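Local coordinates for fructuronate-tagaturonate epimerase UxaE from Cohnella laeviribosi in complex with 1 glycerol (Cohnella laeviribosi, PDB 6IL9), which catalyses the epimerisation that interconverts D-tagaturonate and D-fructuronate, probably with the help of the zinc ion held in its TIM barrel, at residues A121-R126 with T131-K136; D160-K163 with D167-M170; M170-D173 with M178-L181; K257-Q260 with A265-F268. All blocks are in the same frame, centred on the assembly; numbering follows the deposited sequence.

Contact 1 (A121-R126 with T131-K136); sequences AQQSIR and TGRDYK
Q123 and Y135 carry most of this contact, but the segment 131-136 first reaches Q123 through water. T131 OG1 accepts a hydrogen bond from water 1, 2.9 Å away. The same water gives its second proton to Q123 OE1, at 2.6 Å. R133 folds its side chain back, and its NH1 donates to water 1 at 3.1 Å. The amide of Q123 is held from its other end by NE2, which bonds Q122 O at 2.9 Å in the carbonyl plane, on a lone pair. D134 is the N-cap of helix 135-149 and bonds Q137 N. Y135 follows and makes the direct bond: its OH donates to Q123 O over 2.7 Å. The donor is tilted 25° from the carbonyl plane, while that oxygen lies at the ring edge, in the ring plane. A phenylalanine in place of Y135 would probably leave the Q123 carbonyl without its hydroxyl donor. CG1 of I125 is anti to its own carbonyl carbon (chi1 -67°), which sends CD1 to within 4.1 Å of Y135 CE2. The chemistry is thus split in two. One water bridges the polar groups of T131, R133 and Q123, and one tyrosine proton ties the start of helix 135-149 to the backbone of barrel strand 117-124.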
# COMPACT_ATOMS: atom_id res chain seq x y z
N ALA A 121 0.97 4.56 5.82
CA ALA A 121 2.04 5.05 4.96
C ALA A 121 2.50 3.87 4.12
O ALA A 121 3.14 2.95 4.64
CB ALA A 121 3.19 5.63 5.79
N GLN A 122 2.17 3.88 2.84
CA GLN A 122 2.54 2.77 1.98
C GLN A 122 2.63 3.29 0.56
O GLN A 122 1.60 3.67 -0.01
CB GLN A 122 1.52 1.63 2.08
CG GLN A 122 1.72 0.56 1.02
CD GLN A 122 0.41 -0.05 0.58
OE1 GLN A 122 -0.21 -0.82 1.31
NE2 GLN A 122 -0.03 0.29 -0.63
N GLN A 123 3.83 3.32 -0.01
CA GLN A 123 4.02 3.69 -1.41
C GLN A 123 5.20 2.89 -1.95
O GLN A 123 6.14 2.58 -1.22
CB GLN A 123 4.27 5.19 -1.60
CG GLN A 123 3.03 6.08 -1.49
CD GLN A 123 2.10 5.91 -2.68
OE1 GLN A 123 2.26 6.58 -3.70
NE2 GLN A 123 1.14 4.99 -2.56
N SER A 124 5.13 2.56 -3.24
CA SER A 124 6.21 1.87 -3.92
C SER A 124 7.22 2.87 -4.46
O SER A 124 6.94 4.06 -4.61
CB SER A 124 5.69 1.01 -5.07
OG SER A 124 5.22 1.82 -6.14
N ILE A 125 8.42 2.35 -4.77
CA ILE A 125 9.46 3.16 -5.39
C ILE A 125 8.97 3.76 -6.70
O ILE A 125 9.21 4.93 -7.00
CB ILE A 125 10.74 2.32 -5.59
CG1 ILE A 125 11.35 1.95 -4.24
CG2 ILE A 125 11.74 3.07 -6.44
CD1 ILE A 125 11.86 3.15 -3.47
N ARG A 126 8.24 2.96 -7.49
CA ARG A 126 7.68 3.46 -8.74
C ARG A 126 6.65 4.56 -8.49
O ARG A 126 6.62 5.56 -9.21
CB ARG A 126 7.04 2.31 -9.52
CG ARG A 126 6.20 2.76 -10.71
CD ARG A 126 5.90 1.61 -11.63
NE ARG A 126 7.14 1.04 -12.17
CZ ARG A 126 7.33 -0.26 -12.36
NH1 ARG A 126 6.38 -1.13 -12.06
NH2 ARG A 126 8.49 -0.69 -12.85
N THR A 131 5.04 10.16 -9.05
CA THR A 131 4.37 11.29 -8.41
C THR A 131 5.34 12.40 -8.00
O THR A 131 4.88 13.47 -7.61
CB THR A 131 3.59 10.84 -7.16
OG1 THR A 131 4.48 10.25 -6.20
CG2 THR A 131 2.48 9.84 -7.51
N GLY A 132 6.65 12.15 -8.06
CA GLY A 132 7.61 13.13 -7.59
C GLY A 132 7.62 13.33 -6.09
O GLY A 132 7.98 14.42 -5.62
N ARG A 133 7.24 12.32 -5.33
CA ARG A 133 7.22 12.40 -3.88
C ARG A 133 8.36 11.58 -3.29
O ARG A 133 9.04 10.83 -3.99
CB ARG A 133 5.87 11.91 -3.34
CG ARG A 133 4.71 12.72 -3.88
CD ARG A 133 3.39 12.13 -3.44
NE ARG A 133 3.09 12.48 -2.06
CZ ARG A 133 2.55 11.64 -1.18
NH1 ARG A 133 2.27 10.38 -1.55
NH2 ARG A 133 2.29 12.05 0.06
N ASP A 134 8.60 11.77 -1.99
CA ASP A 134 9.61 10.98 -1.29
C ASP A 134 8.98 10.33 -0.07
O ASP A 134 7.86 10.67 0.33
CB ASP A 134 10.83 11.82 -0.90
CG ASP A 134 10.49 12.98 0.02
OD1 ASP A 134 9.81 12.77 1.05
OD2 ASP A 134 10.94 14.11 -0.26
N TYR A 135 9.72 9.41 0.54
CA TYR A 135 9.16 8.63 1.64
C TYR A 135 8.91 9.48 2.88
O TYR A 135 8.00 9.17 3.67
CB TYR A 135 10.09 7.46 1.99
CG TYR A 135 9.73 6.17 1.27
CD1 TYR A 135 8.41 5.87 0.96
CD2 TYR A 135 10.72 5.27 0.90
CE1 TYR A 135 8.08 4.69 0.30
CE2 TYR A 135 10.40 4.10 0.24
CZ TYR A 135 9.09 3.80 -0.05
OH TYR A 135 8.79 2.62 -0.71
N LYS A 136 9.68 10.54 3.09
CA LYS A 136 9.40 11.41 4.22
C LYS A 136 7.99 11.97 4.16
O LYS A 136 7.28 11.99 5.17
CB LYS A 136 10.42 12.56 4.28
CG LYS A 136 11.79 12.11 4.71
CD LYS A 136 12.78 13.26 4.61
CE LYS A 136 14.07 12.93 5.35
NZ LYS A 136 15.02 14.07 5.34
O HOH W 1 3.65 8.79 -3.85

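Contact 2 (D160-K163 with D167-M170); sequences DHLK and DIRM. With ZN (zinc ion), chain C.
L162 and I168 cross obliquely, the leucine pointing from the end of strand 156-162 into the side of helix 165-173. One leucine branch, CD1, rests on I168 CG1 at 4.0 Å and comes equally near the CA of that residue. L162 CB also touches I168 CG1. The isoleucine therefore meets both the root and the tip of the leucine. The other branch, CD2, turns to D167 and lies 4.2 Å from its CB. L162 CG sits anti to its own carbonyl carbon (chi1 -53°), which carries the forked end to the helix, one methyl over I168 and one toward D167. I125 and Y135 also touch L162.

The D167 carboxylate extends past this apolar patch. Water 2 donates to D167 OD2 at 2.6 Å and accepts from K163 N at 2.9 Å, so the backbone just after the strand is linked to the helix through one water.

The chain turns a corner at H161, and its imidazole lies well apart from the helix. H161 NE2 binds the zinc ion at 2.4 Å, and water 3 is a further ligand at 2.3 Å from the metal. D273 and H343 complete the protein ligands. D182 accepts a hydrogen bond from H161 ND1, which should fix the rotation of the ring.

The leucine faces the helix layer while the histidine next to it holds the metal. This is typical of a TIM barrel, where the active site lies at the C-terminal ends of the strands, consistent with the zinc ion marking the active site here.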
# COMPACT_ATOMS: atom_id res chain seq x y z
N ASP A 160 7.12 -0.36 0.24
CA ASP A 160 6.47 -1.33 -0.61
C ASP A 160 7.31 -1.61 -1.85
O ASP A 160 7.93 -0.70 -2.40
CB ASP A 160 5.09 -0.80 -1.01
CG ASP A 160 4.28 -1.79 -1.81
OD1 ASP A 160 4.52 -3.01 -1.68
OD2 ASP A 160 3.40 -1.34 -2.58
N HIS A 161 7.36 -2.88 -2.26
CA HIS A 161 8.00 -3.29 -3.51
C HIS A 161 9.45 -2.84 -3.60
O HIS A 161 9.90 -2.34 -4.63
CB HIS A 161 7.24 -2.75 -4.72
CG HIS A 161 6.19 -3.67 -5.22
ND1 HIS A 161 6.48 -4.87 -5.82
CD2 HIS A 161 4.84 -3.55 -5.24
CE1 HIS A 161 5.35 -5.47 -6.16
NE2 HIS A 161 4.35 -4.68 -5.83
N LEU A 162 10.20 -3.04 -2.51
CA LEU A 162 11.62 -2.71 -2.51
C LEU A 162 12.43 -3.80 -3.20
O LEU A 162 12.18 -5.00 -3.01
CB LEU A 162 12.13 -2.52 -1.08
CG LEU A 162 11.41 -1.54 -0.15
CD1 LEU A 162 12.01 -1.62 1.24
CD2 LEU A 162 11.47 -0.11 -0.67
N LYS A 163 13.41 -3.38 -4.00
CA LYS A 163 14.26 -4.27 -4.78
C LYS A 163 15.74 -4.01 -4.55
O LYS A 163 16.54 -4.95 -4.56
CB LYS A 163 13.96 -4.13 -6.29
CG LYS A 163 12.55 -4.54 -6.71
CD LYS A 163 12.34 -4.33 -8.21
CE LYS A 163 10.86 -4.11 -8.54
NZ LYS A 163 10.63 -2.97 -9.48
N ASP A 167 17.51 1.30 -1.36
CA ASP A 167 16.14 1.64 -0.99
C ASP A 167 15.73 0.97 0.32
O ASP A 167 15.00 1.57 1.12
CB ASP A 167 15.19 1.25 -2.12
CG ASP A 167 15.39 2.09 -3.37
OD1 ASP A 167 15.80 3.27 -3.23
OD2 ASP A 167 15.13 1.60 -4.49
N ILE A 168 16.20 -0.26 0.56
CA ILE A 168 15.95 -0.92 1.84
C ILE A 168 16.62 -0.16 2.98
O ILE A 168 16.04 0.04 4.05
CB ILE A 168 16.44 -2.38 1.77
CG1 ILE A 168 15.63 -3.14 0.72
CG2 ILE A 168 16.38 -3.04 3.12
CD1 ILE A 168 16.26 -4.47 0.33
N ARG A 169 17.87 0.26 2.76
CA ARG A 169 18.56 1.07 3.77
C ARG A 169 17.82 2.37 4.03
O ARG A 169 17.69 2.79 5.19
CB ARG A 169 19.99 1.37 3.32
CG ARG A 169 20.92 0.17 3.32
CD ARG A 169 22.39 0.61 3.28
NE ARG A 169 22.72 1.33 2.05
CZ ARG A 169 23.06 0.75 0.91
NH1 ARG A 169 23.13 -0.57 0.81
NH2 ARG A 169 23.34 1.50 -0.15
N MET A 170 17.35 3.03 2.97
CA MET A 170 16.62 4.28 3.12
C MET A 170 15.35 4.07 3.93
O MET A 170 15.07 4.81 4.88
CB MET A 170 16.29 4.86 1.75
CG MET A 170 15.35 6.07 1.76
SD MET A 170 14.94 6.69 0.10
CE MET A 170 14.10 5.29 -0.64
ZN ZN C . 2.72 -6.34 -5.36
O HOH W 2 14.05 -0.75 -4.98
O HOH W 3 1.27 -4.98 -6.52

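Contact 3 (M170-D173 with M178-L181); sequences MALD and MLTL
L179 packs against A171 and L172 inside a beta-alpha-beta unit of the TIM barrel. The unit runs from strand 156-162 through helix 165-173 to strand 178-182, and this contact joins its helix to its second strand. L179 has the largest buried area of the three. Its CG is anti to its own carbonyl carbon (chi1 -79°), and the forked end points at the helix with one methyl for each partner. CD1 goes to L172. It lies 3.7 Å from L172 CG and slightly farther from both L172 methyls, so it meets the branch point of that side chain. The two leucines cross at about a right angle. L172 also reaches V266 and Y258, and its backbone O accepts a bond from R264.

L162 and I259 border L179 too, and the residue is enclosed by apolar side chains. Contact between the segments is purely apolar. The small alanine side chain allows a close approach: L179 CD2 lies 3.5 Å from A171 CB.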
# COMPACT_ATOMS: atom_id res chain seq x y z
N MET A 170 17.35 3.03 2.97
CA MET A 170 16.62 4.28 3.12
C MET A 170 15.35 4.07 3.93
O MET A 170 15.07 4.81 4.88
CB MET A 170 16.29 4.86 1.75
CG MET A 170 15.35 6.07 1.76
SD MET A 170 14.94 6.69 0.10
CE MET A 170 14.10 5.29 -0.64
N ALA A 171 14.57 3.04 3.58
CA ALA A 171 13.34 2.75 4.31
C ALA A 171 13.62 2.55 5.79
O ALA A 171 12.90 3.08 6.65
CB ALA A 171 12.67 1.51 3.72
N LEU A 172 14.66 1.79 6.13
CA LEU A 172 14.94 1.57 7.54
C LEU A 172 15.38 2.86 8.22
O LEU A 172 14.98 3.14 9.36
CB LEU A 172 15.99 0.48 7.71
CG LEU A 172 15.50 -0.94 7.38
CD1 LEU A 172 16.67 -1.87 7.06
CD2 LEU A 172 14.72 -1.48 8.55
N ASP A 173 16.19 3.66 7.53
CA ASP A 173 16.68 4.92 8.09
C ASP A 173 15.56 5.90 8.34
O ASP A 173 15.65 6.72 9.26
CB ASP A 173 17.70 5.56 7.14
CG ASP A 173 18.98 4.77 7.04
OD1 ASP A 173 19.29 4.04 8.00
OD2 ASP A 173 19.68 4.89 6.02
N MET A 178 7.44 -1.75 8.18
CA MET A 178 7.15 -2.89 7.34
C MET A 178 8.03 -2.76 6.11
O MET A 178 8.13 -1.67 5.54
CB MET A 178 5.66 -2.90 6.97
CG MET A 178 5.23 -4.00 6.02
SD MET A 178 3.42 -4.14 5.89
CE MET A 178 3.36 -5.43 4.65
N LEU A 179 8.71 -3.83 5.73
CA LEU A 179 9.57 -3.82 4.56
C LEU A 179 9.13 -4.92 3.61
O LEU A 179 9.15 -6.10 3.97
CB LEU A 179 11.05 -4.01 4.94
CG LEU A 179 11.79 -2.79 5.48
CD1 LEU A 179 13.29 -2.95 5.28
CD2 LEU A 179 11.30 -1.53 4.82
N THR A 180 8.71 -4.54 2.40
CA THR A 180 8.25 -5.48 1.39
C THR A 180 9.38 -5.75 0.41
O THR A 180 9.81 -4.84 -0.31
CB THR A 180 7.04 -4.92 0.65
OG1 THR A 180 5.96 -4.75 1.58
CG2 THR A 180 6.60 -5.84 -0.48
N LEU A 181 9.85 -6.99 0.37
CA LEU A 181 10.94 -7.38 -0.53
C LEU A 181 10.36 -7.98 -1.80
O LEU A 181 9.83 -9.10 -1.79
CB LEU A 181 11.89 -8.38 0.14
CG LEU A 181 13.14 -8.68 -0.70
CD1 LEU A 181 13.97 -7.42 -0.83
CD2 LEU A 181 13.96 -9.80 -0.06

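Contact 4 (K257-Q260 with A265-F268); sequences KYIQ and AVDF
I259 lies over one face of the F268 ring in a CH-pi contact. I259 CG1 is 4.1 Å from the centroid of the F268 ring and 20° off its normal, so it sits above the face but offset toward the rim. The end of the isoleucine continues along the ring, with I259 CD1 3.8 Å from F268 CD1. The two side chains cross at about a right angle. I259 CD1 also meets V266 CG1 at 4.2 Å, while I259 CG2 lies 4.2 Å from F268 CB. The isoleucine thus uses every branch on the pair. An alanine in its place would remove CG1, CG2 and CD1 and would probably open a gap over the F268 face and beside V266.

The phenyl group is brought under the helix because F268 CG is anti to its backbone N (chi1 -176°). Next come the neighbours that box in these residues: L179 touches I259, L181 and V296 touch F268, and L172 touches V266.

Farther out, polar groups hold the two segments. D267 points away from the helix, and its carboxylate accepts bonds from F87 N and G88 N. On the helix, K257 makes a salt bridge to E165, and Y258 OH bonds both E165 and R169.

The helix has a wider pi-type turn at 257-259, just where it packs on the strand. A helix end laid by apolar contacts on the following parallel strand belongs to the alpha/beta layering of the TIM barrel.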
# COMPACT_ATOMS: atom_id res chain seq x y z
N LYS A 257 21.19 -9.37 6.38
CA LYS A 257 21.97 -8.14 6.26
C LYS A 257 21.25 -6.95 6.88
O LYS A 257 21.89 -6.10 7.51
CB LYS A 257 22.29 -7.86 4.79
CG LYS A 257 23.36 -6.77 4.59
CD LYS A 257 23.85 -6.68 3.14
CE LYS A 257 24.86 -5.54 2.96
NZ LYS A 257 25.35 -5.44 1.55
N TYR A 258 19.92 -6.87 6.73
CA TYR A 258 19.17 -5.64 7.01
C TYR A 258 18.05 -5.78 8.03
O TYR A 258 17.80 -4.83 8.78
CB TYR A 258 18.57 -5.09 5.71
CG TYR A 258 19.61 -4.58 4.74
CD1 TYR A 258 20.41 -3.50 5.07
CD2 TYR A 258 19.79 -5.19 3.51
CE1 TYR A 258 21.37 -3.04 4.19
CE2 TYR A 258 20.73 -4.74 2.62
CZ TYR A 258 21.52 -3.66 2.97
OH TYR A 258 22.47 -3.20 2.08
N ILE A 259 17.35 -6.91 8.08
CA ILE A 259 16.19 -7.03 8.97
C ILE A 259 16.61 -7.45 10.37
O ILE A 259 16.27 -6.79 11.35
CB ILE A 259 15.17 -8.02 8.37
CG1 ILE A 259 14.90 -7.68 6.90
CG2 ILE A 259 13.88 -8.04 9.20
CD1 ILE A 259 14.25 -6.32 6.68
N GLN A 260 17.34 -8.57 10.46
CA GLN A 260 17.88 -9.05 11.72
C GLN A 260 18.66 -7.96 12.44
O GLN A 260 18.62 -7.87 13.68
CB GLN A 260 18.78 -10.25 11.43
CG GLN A 260 19.20 -11.12 12.59
CD GLN A 260 19.64 -12.49 12.11
OE1 GLN A 260 19.23 -13.52 12.65
NE2 GLN A 260 20.45 -12.52 11.06
N ALA A 265 11.84 -3.67 15.93
CA ALA A 265 10.92 -4.60 15.29
C ALA A 265 10.59 -4.14 13.87
O ALA A 265 10.25 -2.97 13.65
CB ALA A 265 9.65 -4.74 16.12
N VAL A 266 10.65 -5.07 12.92
CA VAL A 266 10.34 -4.80 11.52
C VAL A 266 9.51 -5.95 10.99
O VAL A 266 9.86 -7.12 11.19
CB VAL A 266 11.62 -4.63 10.66
CG1 VAL A 266 11.27 -4.62 9.18
CG2 VAL A 266 12.37 -3.36 11.04
N ASP A 267 8.40 -5.63 10.34
CA ASP A 267 7.56 -6.65 9.72
C ASP A 267 8.06 -6.86 8.30
O ASP A 267 8.00 -5.93 7.48
CB ASP A 267 6.09 -6.23 9.74
CG ASP A 267 5.51 -6.21 11.14
OD1 ASP A 267 5.95 -7.02 12.00
OD2 ASP A 267 4.61 -5.39 11.38
N PHE A 268 8.54 -8.07 8.01
CA PHE A 268 9.22 -8.39 6.76
C PHE A 268 8.25 -9.13 5.87
O PHE A 268 7.84 -10.25 6.19
CB PHE A 268 10.46 -9.23 7.09
CG PHE A 268 11.33 -9.58 5.91
CD1 PHE A 268 11.71 -8.63 4.99
CD2 PHE A 268 11.81 -10.89 5.78
CE1 PHE A 268 12.55 -8.97 3.91
CE2 PHE A 268 12.65 -11.24 4.72
CZ PHE A 268 13.02 -10.28 3.79

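From the N terminus, contact 1 joins the end of strand 117-124 to the start of helix 135-149, closing the loop that holds the short helix 125-131. Contact 2 closes the turn from strand 156-162 into helix 165-173. Contact 3 closes the loop from helix 165-173 into strand 178-182; it shares M170 with contact 2. Contact 4 follows a long gap and closes the loop between helix 234-259 and strand 267-271. None encloses or crosses another. Strands 117-124, 156-162, 178-182 and 267-271 are successive neighbours in the barrel. Y135 meets M170 between contacts 1 and 2, L162 meets L179 between 2 and 3, and L179 N pairs with D267 O between 3 and 4.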